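Long-range contact in CalS11 (Micromonospora echinospora, PDB 3TOS), which probably transfers a methyl group from S-adenosylmethionine to an oxygen of its substrate, as an O-methyltransferase of calicheamicin biosynthesis: residues B[95-100]-B[150-155]. Numbering follows the deposited sequence.
Sequences EPYNPL and SDFFGH
Phe152 takes the edge of Tyr97 against one face of its ring, a T-shaped pair with centroids 4.8 Å apart and planes at 86°. Tyr97 CE1 sits over the centre of that face, and Tyr97 CD1 comes to 3.5 Å from Phe152 CD1. With CG anti to its backbone N (chi1 -170°), Phe152 turns its ring to Tyr97, while its CB lies 3.3 Å from Pro96 O. An alanine in place of Phe152 would probably leave the Tyr97 edge without the aromatic face it points into and open a gap beside it. The Tyr97 hydroxyl is held by Gly92 O of a neighbouring subunit, and Arg50 of another makes a cation-pi contact with the ring. In the Rossmann-like methyltransferase fold, the contact joins two loops that each lead from a helix into a parallel strand, helix 82-94 into 103-107 and helix 136-148 into 160-164, adjacent strands at one side of the sheet. Next along, Phe153 N gives its hydrogen to a water at 2.9 Å, which donates in turn to Pro96 O at 2.8 Å. The Phe153 ring receives Pro99 CB over one face, 3.9 Å from its centroid in a CH-pi contact, and points its edge at Pro96 O, with CD2 3.4 Å from that oxygen. Gly154 N closes the type I turn onto Asp151 O.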
# COMPACT_ATOMS: atom_id res chain seq x y z
N GLU B 95 2.43 -22.28 -17.14
CA GLU B 95 2.11 -23.53 -16.39
C GLU B 95 2.73 -24.82 -16.93
O GLU B 95 2.03 -25.81 -17.19
CB GLU B 95 0.62 -23.68 -16.26
CG GLU B 95 -0.02 -22.58 -15.45
CD GLU B 95 -1.45 -22.93 -15.15
OE1 GLU B 95 -2.29 -23.00 -16.08
OE2 GLU B 95 -1.74 -23.11 -13.94
N PRO B 96 4.06 -24.82 -17.12
CA PRO B 96 4.72 -26.05 -17.57
C PRO B 96 4.39 -27.24 -16.70
O PRO B 96 4.34 -28.38 -17.19
CB PRO B 96 6.22 -25.69 -17.48
CG PRO B 96 6.29 -24.52 -16.57
CD PRO B 96 5.03 -23.75 -16.79
N TYR B 97 4.20 -27.01 -15.39
CA TYR B 97 4.07 -28.15 -14.49
C TYR B 97 2.63 -28.47 -14.11
O TYR B 97 2.39 -29.20 -13.15
CB TYR B 97 4.92 -27.91 -13.25
CG TYR B 97 6.38 -27.69 -13.54
CD1 TYR B 97 7.11 -28.59 -14.34
CD2 TYR B 97 7.05 -26.57 -13.02
CE1 TYR B 97 8.45 -28.40 -14.58
CE2 TYR B 97 8.42 -26.37 -13.25
CZ TYR B 97 9.11 -27.30 -14.03
OH TYR B 97 10.47 -27.14 -14.23
N ASN B 98 1.65 -27.90 -14.83
CA ASN B 98 0.24 -28.16 -14.51
C ASN B 98 -0.48 -28.99 -15.59
O ASN B 98 -1.04 -28.42 -16.54
CB ASN B 98 -0.52 -26.82 -14.21
CG ASN B 98 -1.93 -27.06 -13.84
OD1 ASN B 98 -2.36 -28.22 -13.77
ND2 ASN B 98 -2.65 -26.01 -13.49
N PRO B 99 -0.45 -30.34 -15.44
CA PRO B 99 -1.07 -31.23 -16.42
C PRO B 99 -2.59 -31.28 -16.21
O PRO B 99 -3.30 -31.87 -17.01
CB PRO B 99 -0.36 -32.56 -16.16
CG PRO B 99 -0.14 -32.55 -14.62
CD PRO B 99 0.26 -31.08 -14.36
N LEU B 100 -3.09 -30.64 -15.16
CA LEU B 100 -4.55 -30.63 -14.93
C LEU B 100 -5.28 -29.47 -15.58
O LEU B 100 -6.52 -29.46 -15.59
CB LEU B 100 -4.88 -30.66 -13.43
CG LEU B 100 -4.32 -31.91 -12.77
CD1 LEU B 100 -4.81 -31.94 -11.28
CD2 LEU B 100 -4.71 -33.26 -13.45
N SER B 150 5.73 -30.20 -27.35
CA SER B 150 6.86 -29.60 -26.64
C SER B 150 6.55 -29.09 -25.26
O SER B 150 7.38 -28.43 -24.61
CB SER B 150 7.55 -28.52 -27.46
OG SER B 150 6.63 -27.58 -27.95
N ASP B 151 5.37 -29.45 -24.78
CA ASP B 151 4.99 -29.11 -23.38
C ASP B 151 5.81 -29.99 -22.43
O ASP B 151 6.10 -31.18 -22.74
CB ASP B 151 3.51 -29.38 -23.15
CG ASP B 151 2.61 -28.21 -23.56
OD1 ASP B 151 3.05 -27.08 -23.63
OD2 ASP B 151 1.42 -28.42 -23.76
N PHE B 152 6.11 -29.45 -21.23
CA PHE B 152 6.71 -30.31 -20.22
C PHE B 152 5.90 -31.58 -19.97
O PHE B 152 6.47 -32.70 -19.73
CB PHE B 152 6.95 -29.50 -18.93
CG PHE B 152 7.78 -30.21 -17.93
CD1 PHE B 152 7.17 -30.96 -16.94
CD2 PHE B 152 9.16 -30.16 -17.99
CE1 PHE B 152 7.94 -31.68 -16.03
CE2 PHE B 152 9.95 -30.83 -17.07
CZ PHE B 152 9.33 -31.58 -16.05
N PHE B 153 4.58 -31.41 -19.90
CA PHE B 153 3.68 -32.58 -19.69
C PHE B 153 3.07 -33.11 -21.00
O PHE B 153 1.93 -33.65 -21.02
CB PHE B 153 2.59 -32.30 -18.64
CG PHE B 153 3.05 -32.58 -17.22
CD1 PHE B 153 3.08 -33.90 -16.74
CD2 PHE B 153 3.51 -31.54 -16.41
CE1 PHE B 153 3.51 -34.19 -15.45
CE2 PHE B 153 3.98 -31.84 -15.14
CZ PHE B 153 3.99 -33.19 -14.67
N GLY B 154 3.83 -32.99 -22.09
CA GLY B 154 3.33 -33.46 -23.38
C GLY B 154 3.04 -34.94 -23.48
O GLY B 154 2.36 -35.36 -24.41
N HIS B 155 3.52 -35.73 -22.53
CA HIS B 155 3.19 -37.15 -22.46
C HIS B 155 1.77 -37.42 -21.88
O HIS B 155 1.27 -38.56 -21.95
CB HIS B 155 4.23 -37.92 -21.64
CG HIS B 155 4.45 -37.39 -20.27
ND1 HIS B 155 5.06 -36.17 -20.03
CD2 HIS B 155 4.16 -37.92 -19.08
CE1 HIS B 155 5.13 -35.98 -18.72
NE2 HIS B 155 4.61 -37.05 -18.13
O HOH W 1 3.10 -28.93 -19.60